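Local structure of ferritin light chain (1Z6O) at residues L41-K46 / A137-Y142; K74-L79 / A127-T132; K187-T190 / D196-L199. The protein stores iron in a soluble, non-toxic form as the light chain of a secreted 24-subunit ferritin, where it probably helps nucleate the ferrihydrite core. All coordinates share one frame; numbering follows the deposited sequence.

Contact 1 (L41-K46 / A137-Y142)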
loop_
_atom_site.group_PDB
_atom_site.type_symbol
_atom_site.label_atom_id
_atom_site.label_comp_id
_atom_site.label_asym_id
_atom_site.label_seq_id
_atom_site.Cartn_x
_atom_site.Cartn_y
_atom_site.Cartn_z
ATOM N N LEU A 41 -8.610 55.397 7.484
ATOM C CA LEU A 41 -8.116 54.021 7.493
ATOM C C LEU A 41 -7.038 53.882 8.572
ATOM O O LEU A 41 -6.979 52.876 9.283
ATOM C CB LEU A 41 -7.559 53.643 6.119
ATOM C CG LEU A 41 -7.303 52.138 5.946
ATOM C CD1 LEU A 41 -8.638 51.374 6.062
ATOM C CD2 LEU A 41 -6.638 51.871 4.588
ATOM N N GLN A 42 -6.179 54.891 8.708
ATOM C CA GLN A 42 -5.153 54.848 9.749
ATOM C C GLN A 42 -5.811 54.830 11.129
ATOM O O GLN A 42 -5.389 54.082 12.015
ATOM C CB GLN A 42 -4.231 56.067 9.653
ATOM C CG GLN A 42 -3.341 56.072 8.414
ATOM C CD GLN A 42 -2.529 57.349 8.316
ATOM O OE1 GLN A 42 -1.933 57.779 9.292
ATOM N NE2 GLN A 42 -2.493 57.949 7.138
ATOM N N ALA A 43 -6.831 55.662 11.326
ATOM C CA ALA A 43 -7.521 55.695 12.619
ATOM C C ALA A 43 -8.265 54.373 12.879
ATOM O O ALA A 43 -8.520 54.015 14.027
ATOM C CB ALA A 43 -8.520 56.884 12.672
ATOM N N TYR A 44 -8.620 53.658 11.816
ATOM C CA TYR A 44 -9.328 52.378 11.960
ATOM C C TYR A 44 -8.349 51.317 12.488
ATOM O O TYR A 44 -8.733 50.444 13.269
ATOM C CB TYR A 44 -9.918 51.949 10.604
ATOM C CG TYR A 44 -11.036 50.915 10.697
ATOM C CD1 TYR A 44 -11.990 50.969 11.724
ATOM C CD2 TYR A 44 -11.189 49.942 9.711
ATOM C CE1 TYR A 44 -13.080 50.078 11.752
ATOM C CE2 TYR A 44 -12.269 49.045 9.730
ATOM C CZ TYR A 44 -13.209 49.123 10.751
ATOM O OH TYR A 44 -14.282 48.246 10.756
ATOM N N ALA A 45 -7.084 51.386 12.066
ATOM C CA ALA A 45 -6.082 50.446 12.577
ATOM C C ALA A 45 -5.919 50.729 14.074
ATOM O O ALA A 45 -5.800 49.819 14.891
ATOM C CB ALA A 45 -4.736 50.650 11.867
ATOM N N LYS A 46 -5.914 52.008 14.424
ATOM C CA LYS A 46 -5.756 52.417 15.815
ATOM C C LYS A 46 -6.924 51.935 16.679
ATOM O O LYS A 46 -6.728 51.518 17.826
ATOM C CB LYS A 46 -5.637 53.942 15.880
ATOM C CG LYS A 46 -5.544 54.519 17.285
ATOM C CD LYS A 46 -5.481 56.043 17.213
ATOM C CE LYS A 46 -5.766 56.674 18.558
ATOM N NZ LYS A 46 -5.706 58.156 18.466
ATOM N N ALA A 137 -18.188 48.105 13.184
ATOM C CA ALA A 137 -18.956 47.913 11.953
ATOM C C ALA A 137 -19.423 49.240 11.363
ATOM O O ALA A 137 -19.342 49.446 10.152
ATOM C CB ALA A 137 -20.166 46.997 12.220
ATOM N N GLU A 138 -19.916 50.142 12.207
ATOM C CA GLU A 138 -20.385 51.427 11.703
ATOM C C GLU A 138 -19.222 52.302 11.249
ATOM O O GLU A 138 -19.385 53.151 10.369
ATOM C CB GLU A 138 -21.252 52.129 12.761
ATOM C CG GLU A 138 -22.588 51.381 12.938
ATOM C CD GLU A 138 -23.505 51.995 13.974
ATOM O OE1 GLU A 138 -23.038 52.852 14.747
ATOM O OE2 GLU A 138 -24.696 51.608 14.022
ATOM N N ARG A 139 -18.048 52.099 11.836
ATOM C CA ARG A 139 -16.880 52.860 11.399
ATOM C C ARG A 139 -16.535 52.370 9.982
ATOM O O ARG A 139 -16.163 53.164 9.123
ATOM C CB ARG A 139 -15.692 52.641 12.343
ATOM C CG ARG A 139 -14.443 53.462 11.967
ATOM C CD ARG A 139 -14.647 54.963 12.214
ATOM N NE ARG A 139 -14.688 55.276 13.643
ATOM C CZ ARG A 139 -13.617 55.350 14.434
ATOM N NH1 ARG A 139 -12.389 55.142 13.949
ATOM N NH2 ARG A 139 -13.777 55.624 15.721
ATOM N N ALA A 140 -16.650 51.067 9.722
ATOM C CA ALA A 140 -16.369 50.581 8.370
ATOM C C ALA A 140 -17.382 51.185 7.387
ATOM O O ALA A 140 -17.020 51.538 6.270
ATOM C CB ALA A 140 -16.429 49.038 8.308
ATOM N N PHE A 141 -18.646 51.290 7.793
ATOM C CA PHE A 141 -19.675 51.880 6.921
ATOM C C PHE A 141 -19.298 53.332 6.600
ATOM O O PHE A 141 -19.465 53.804 5.480
ATOM C CB PHE A 141 -21.044 51.889 7.619
ATOM C CG PHE A 141 -21.807 50.579 7.531
ATOM C CD1 PHE A 141 -21.166 49.388 7.178
ATOM C CD2 PHE A 141 -23.175 50.551 7.816
ATOM C CE1 PHE A 141 -21.886 48.172 7.111
ATOM C CE2 PHE A 141 -23.903 49.350 7.753
ATOM C CZ PHE A 141 -23.250 48.156 7.399
ATOM N N TYR A 142 -18.808 54.035 7.609
ATOM C CA TYR A 142 -18.413 55.437 7.459
ATOM C C TYR A 142 -17.249 55.599 6.468
ATOM O O TYR A 142 -17.287 56.444 5.577
ATOM C CB TYR A 142 -18.016 55.983 8.831
ATOM C CG TYR A 142 -17.569 57.420 8.808
ATOM C CD1 TYR A 142 -18.492 58.452 8.672
ATOM C CD2 TYR A 142 -16.219 57.748 8.916
ATOM C CE1 TYR A 142 -18.083 59.784 8.645
ATOM C CE2 TYR A 142 -15.795 59.076 8.890
ATOM C CZ TYR A 142 -16.736 60.088 8.754
ATOM O OH TYR A 142 -16.332 61.403 8.734
HETATM O O HOH W 1 -9.919 55.520 15.807
#
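Y44 and R139 carry most of this buried contact, their side chains passing one another head to tail. On the ring of Y44, CD1 lies 3.5 Å from CG of R139, and CE1 is 3.7 Å from CB of R139, so the aliphatic root of the arginine, not its charge, meets the tyrosine obliquely. The phenol end runs on: Y44 OH comes within 3.4 Å of A140 CB. What brings the ring across is its first torsion, with CG anti to the backbone N (chi1 -161°). R139 is bent at chi2 and chi3, and its guanidinium, its plane 46° from that of the ring, has an edge near A43 O. That pair is linked through a water, which donates to A43 O at 2.7 Å and accepts from R139 NH1 at 3.1 Å, lying in the guanidinium plane. The Y44 hydroxyl hydrogen bonds to the backbone carbonyl of L136. With a phenylalanine here, the L136 carbonyl would probably lose this partner and the ring the bond that fixes its far end. Helices 37-61 and 122-148 run nearly antiparallel (closest approach of their local axes 10.9 Å, with 170° between the N-to-C directions) in the four-helix bundle of ferritin; Y44 also touches I90 of helix 70-96 and F167 and H171 of helix 157-190.

Contact 2 (K74-L79 / A127-T132); sequences KLFKKL and AKALDT
A129 meets F76 and L79 through a single methyl group, and these three residues account for most of the 86 Å² buried between the segments. The CB of A129 stands 3.9 Å from CE2 of the F76 ring and 4.1 Å from its CZ, so the methyl addresses the far rim of the phenyl obliquely. L79 joins more loosely, its CD1 being 4.3 Å from A129 CB. F76 reaches the methyl because its CG sits anti to the carbonyl carbon (chi1 -80°). From the same helix, CD2 of L75 sits over the middle of the F76 ring, 4.1 Å off its plane. Helix 70-96 and helix 122-148 are two members of the ferritin four-helix bundle, and the 8.4 Å separating the CA atoms of F76 and A129 is spanned by the large phenyl on one side and the small methyl on the other. F76 packs on S58 and A59 of helix 37-61 and on A125 of helix 122-148, and L79 on Y55 of the former and Q133 of the latter. On the other side of helix 122-148, D131 turns to a second subunit, another copy of this protein, where its two carboxylate oxygens accept hydrogen bonds from the backbone N atoms of C4 and Y5 of that subunit.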
loop_
_atom_site.group_PDB
_atom_site.type_symbol
_atom_site.label_atom_id
_atom_site.label_comp_id
_atom_site.label_asym_id
_atom_site.label_seq_id
_atom_site.Cartn_x
_atom_site.Cartn_y
_atom_site.Cartn_z
ATOM N N LYS A 74 -12.614 32.615 26.460
ATOM C CA LYS A 74 -12.272 32.193 25.102
ATOM C C LYS A 74 -12.917 33.124 24.063
ATOM O O LYS A 74 -12.314 33.437 23.028
ATOM C CB LYS A 74 -12.764 30.760 24.878
ATOM C CG LYS A 74 -12.384 30.158 23.541
ATOM C CD LYS A 74 -12.923 28.728 23.433
ATOM C CE LYS A 74 -12.459 28.057 22.149
ATOM N NZ LYS A 74 -13.048 26.698 21.994
ATOM N N LEU A 75 -14.145 33.555 24.335
ATOM C CA LEU A 75 -14.855 34.459 23.430
ATOM C C LEU A 75 -14.060 35.762 23.288
ATOM O O LEU A 75 -13.821 36.245 22.174
ATOM C CB LEU A 75 -16.265 34.756 23.977
ATOM C CG LEU A 75 -17.184 35.689 23.164
ATOM C CD1 LEU A 75 -18.642 35.493 23.587
ATOM C CD2 LEU A 75 -16.783 37.139 23.393
ATOM N N PHE A 76 -13.641 36.330 24.415
ATOM C CA PHE A 76 -12.884 37.578 24.366
ATOM C C PHE A 76 -11.481 37.420 23.814
ATOM O O PHE A 76 -10.964 38.321 23.161
ATOM C CB PHE A 76 -12.835 38.230 25.746
ATOM C CG PHE A 76 -14.089 38.972 26.084
ATOM C CD1 PHE A 76 -15.017 38.441 26.977
ATOM C CD2 PHE A 76 -14.367 40.193 25.463
ATOM C CE1 PHE A 76 -16.216 39.118 27.249
ATOM C CE2 PHE A 76 -15.556 40.880 25.727
ATOM C CZ PHE A 76 -16.483 40.337 26.623
ATOM N N LYS A 77 -10.862 36.274 24.067
ATOM C CA LYS A 77 -9.521 36.038 23.553
ATOM C C LYS A 77 -9.575 35.988 22.021
ATOM O O LYS A 77 -8.686 36.496 21.325
ATOM C CB LYS A 77 -8.984 34.726 24.130
ATOM C CG LYS A 77 -7.655 34.274 23.553
ATOM C CD LYS A 77 -6.561 35.287 23.784
ATOM C CE LYS A 77 -5.227 34.710 23.317
ATOM N NZ LYS A 77 -4.205 35.763 23.196
ATOM N N LYS A 78 -10.627 35.378 21.487
ATOM C CA LYS A 78 -10.780 35.302 20.037
ATOM C C LYS A 78 -11.002 36.709 19.454
ATOM O O LYS A 78 -10.422 37.056 18.423
ATOM C CB LYS A 78 -11.949 34.386 19.676
ATOM C CG LYS A 78 -12.185 34.271 18.179
ATOM C CD LYS A 78 -13.236 33.215 17.862
ATOM C CE LYS A 78 -13.451 33.094 16.358
ATOM N NZ LYS A 78 -14.477 32.066 16.022
ATOM N N LEU A 79 -11.847 37.509 20.098
ATOM C CA LEU A 79 -12.075 38.886 19.641
ATOM C C LEU A 79 -10.761 39.679 19.684
ATOM O O LEU A 79 -10.484 40.492 18.798
ATOM C CB LEU A 79 -13.104 39.594 20.529
ATOM C CG LEU A 79 -14.561 39.123 20.406
ATOM C CD1 LEU A 79 -15.436 39.953 21.345
ATOM C CD2 LEU A 79 -15.040 39.275 18.958
ATOM N N ALA A 127 -22.832 42.803 26.529
ATOM C CA ALA A 127 -23.437 44.041 26.031
ATOM C C ALA A 127 -22.354 44.985 25.521
ATOM O O ALA A 127 -22.514 45.625 24.480
ATOM C CB ALA A 127 -24.237 44.734 27.148
ATOM N N LYS A 128 -21.257 45.089 26.265
ATOM C CA LYS A 128 -20.161 45.960 25.857
ATOM C C LYS A 128 -19.493 45.396 24.605
ATOM O O LYS A 128 -19.102 46.149 23.720
ATOM C CB LYS A 128 -19.118 46.085 26.979
ATOM C CG LYS A 128 -18.108 47.224 26.769
ATOM C CD LYS A 128 -18.817 48.582 26.873
ATOM C CE LYS A 128 -17.869 49.749 27.149
ATOM N NZ LYS A 128 -16.986 50.108 25.999
ATOM N N ALA A 129 -19.341 44.075 24.531
ATOM C CA ALA A 129 -18.731 43.477 23.344
ATOM C C ALA A 129 -19.622 43.786 22.131
ATOM O O ALA A 129 -19.134 44.142 21.055
ATOM C CB ALA A 129 -18.587 41.956 23.518
ATOM N N LEU A 130 -20.934 43.652 22.310
ATOM C CA LEU A 130 -21.872 43.927 21.224
ATOM C C LEU A 130 -21.732 45.389 20.777
ATOM O O LEU A 130 -21.612 45.664 19.579
ATOM C CB LEU A 130 -23.314 43.647 21.676
ATOM C CG LEU A 130 -24.440 43.976 20.682
ATOM C CD1 LEU A 130 -24.281 43.135 19.402
ATOM C CD2 LEU A 130 -25.801 43.679 21.349
ATOM N N ASP A 131 -21.741 46.324 21.728
ATOM C CA ASP A 131 -21.598 47.746 21.390
ATOM C C ASP A 131 -20.285 48.058 20.670
ATOM O O ASP A 131 -20.268 48.820 19.703
ATOM C CB ASP A 131 -21.647 48.637 22.641
ATOM C CG ASP A 131 -23.020 48.659 23.305
ATOM O OD1 ASP A 131 -24.043 48.496 22.605
ATOM O OD2 ASP A 131 -23.070 48.863 24.537
ATOM N N THR A 132 -19.177 47.498 21.146
ATOM C CA THR A 132 -17.898 47.787 20.501
ATOM C C THR A 132 -17.812 47.173 19.104
ATOM O O THR A 132 -17.168 47.742 18.226
ATOM C CB THR A 132 -16.684 47.322 21.362
ATOM O OG1 THR A 132 -16.778 45.919 21.615
ATOM C CG2 THR A 132 -16.657 48.070 22.687
#

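Contact 3 (K187-T190 / D196-L199); sequences KFIT and DLSL
L197 puts one methyl, CD1, against two successive residues of the preceding helix. It lies 3.8 Å from CG1 of I189 and 4.0 Å from CB of F188, so the leucine tip touches the isoleucine branch and the root of the phenylalanine, not its ring. Torsions explain the division. L197 has CG anti to the backbone N (chi1 -173°), which brings CD1 up against helix 157-190 although its CB points neither at that segment nor away from it. CB of F188 points at the other segment, and with CG anti to the carbonyl carbon (chi1 -64°) the ring is carried past L197 to pack on A200 and F204 of helix 197-211. I189 begins by pointing away, yet its side chain runs alongside that of L197 in the same direction. The backbones come close, with the CA atoms of F188 and L197 5.5 Å apart, and a water bridges F188 and D196, donating to F188 O at 2.7 Å and accepting from D196 N at 3.2 Å. The contact closes the turn between the long helix 157-190 and the short C-terminal helix 197-211, the counterpart of the helix lining the fourfold channel in classical ferritins and so probably near a pseudo-fourfold axis here. Heavy chains surround it: D196 OD2 is hydrogen bonded to H174 ND1 of one heavy chain, and Q2 of another packs on both I189 and L197. Between the two segments, then, the side chains meet through hydrocarbon alone and the polar link is left to backbone atoms and one water, implying a join made by shape and burial rather than charge.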
loop_
_atom_site.group_PDB
_atom_site.type_symbol
_atom_site.label_atom_id
_atom_site.label_comp_id
_atom_site.label_asym_id
_atom_site.label_seq_id
_atom_site.Cartn_x
_atom_site.Cartn_y
_atom_site.Cartn_z
ATOM N N LYS A 187 -33.123 36.218 29.016
ATOM C CA LYS A 187 -34.160 35.257 29.373
ATOM C C LYS A 187 -33.828 34.495 30.653
ATOM O O LYS A 187 -34.719 34.232 31.457
ATOM C CB LYS A 187 -34.401 34.274 28.223
ATOM C CG LYS A 187 -35.003 34.951 26.993
ATOM C CD LYS A 187 -35.196 33.987 25.830
ATOM C CE LYS A 187 -35.731 34.715 24.587
ATOM N NZ LYS A 187 -36.114 33.736 23.516
ATOM N N PHE A 188 -32.557 34.137 30.843
ATOM C CA PHE A 188 -32.149 33.417 32.058
ATOM C C PHE A 188 -32.428 34.294 33.275
ATOM O O PHE A 188 -32.785 33.811 34.348
ATOM C CB PHE A 188 -30.644 33.119 32.056
ATOM C CG PHE A 188 -30.192 32.185 30.961
ATOM C CD1 PHE A 188 -28.905 32.294 30.444
ATOM C CD2 PHE A 188 -31.030 31.178 30.477
ATOM C CE1 PHE A 188 -28.444 31.413 29.457
ATOM C CE2 PHE A 188 -30.581 30.287 29.489
ATOM C CZ PHE A 188 -29.285 30.409 28.981
ATOM N N ILE A 189 -32.234 35.595 33.101
ATOM C CA ILE A 189 -32.429 36.541 34.191
ATOM C C ILE A 189 -33.898 36.804 34.501
ATOM O O ILE A 189 -34.275 36.930 35.663
ATOM C CB ILE A 189 -31.731 37.897 33.859
ATOM C CG1 ILE A 189 -30.212 37.711 33.904
ATOM C CG2 ILE A 189 -32.195 39.010 34.828
ATOM C CD1 ILE A 189 -29.434 38.847 33.230
ATOM N N THR A 190 -34.731 36.865 33.472
ATOM C CA THR A 190 -36.135 37.187 33.683
ATOM C C THR A 190 -37.132 36.044 33.848
ATOM O O THR A 190 -38.083 36.174 34.612
ATOM C CB THR A 190 -36.654 38.106 32.556
ATOM O OG1 THR A 190 -36.626 37.403 31.310
ATOM C CG2 THR A 190 -35.774 39.345 32.436
ATOM N N ASP A 196 -33.196 30.175 37.793
ATOM C CA ASP A 196 -32.185 29.286 37.240
ATOM C C ASP A 196 -30.899 30.005 36.848
ATOM O O ASP A 196 -29.997 29.389 36.281
ATOM C CB ASP A 196 -32.737 28.573 36.005
ATOM C CG ASP A 196 -33.692 27.441 36.362
ATOM O OD1 ASP A 196 -33.887 27.184 37.568
ATOM O OD2 ASP A 196 -34.240 26.808 35.440
ATOM N N LEU A 197 -30.794 31.291 37.164
ATOM C CA LEU A 197 -29.623 32.049 36.726
ATOM C C LEU A 197 -28.236 31.446 36.947
ATOM O O LEU A 197 -27.448 31.374 36.008
ATOM C CB LEU A 197 -29.646 33.472 37.305
ATOM C CG LEU A 197 -28.541 34.393 36.750
ATOM C CD1 LEU A 197 -28.655 34.508 35.217
ATOM C CD2 LEU A 197 -28.658 35.783 37.395
ATOM N N SER A 198 -27.913 31.007 38.164
ATOM C CA SER A 198 -26.563 30.487 38.368
ATOM C C SER A 198 -26.295 29.223 37.557
ATOM O O SER A 198 -25.214 29.065 36.980
ATOM C CB SER A 198 -26.284 30.254 39.865
ATOM O OG SER A 198 -27.015 29.142 40.347
ATOM N N LEU A 199 -27.264 28.317 37.491
ATOM C CA LEU A 199 -27.054 27.101 36.708
ATOM C C LEU A 199 -27.003 27.452 35.220
ATOM O O LEU A 199 -26.234 26.864 34.457
ATOM C CB LEU A 199 -28.186 26.095 36.956
ATOM C CG LEU A 199 -28.060 24.750 36.229
ATOM C CD1 LEU A 199 -26.798 24.017 36.692
ATOM C CD2 LEU A 199 -29.312 23.899 36.520
HETATM O O HOH W 2 -34.312 31.743 35.237
#

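From the N terminus, the chain enters helix 37-61, whose segment 41-46 waits for a partner 91 residues later. Before it arrives, helix 70-96 runs through segment 74-79, and the chain crosses to helix 122-148, where segment 127-132 closes contact 2. Segment 137-142, on the same helix, then closes contact 1, so contact 2 is nested inside the loop of contact 1. The two contacts, centres about 17 Å apart, together tie helix 122-148 to helices 37-61 and 70-96. Contact 3 follows in series: its short loop links the end of helix 157-190 to helix 197-211, with its centre about 36 Å from that of contact 1 and 21 Å from that of contact 2.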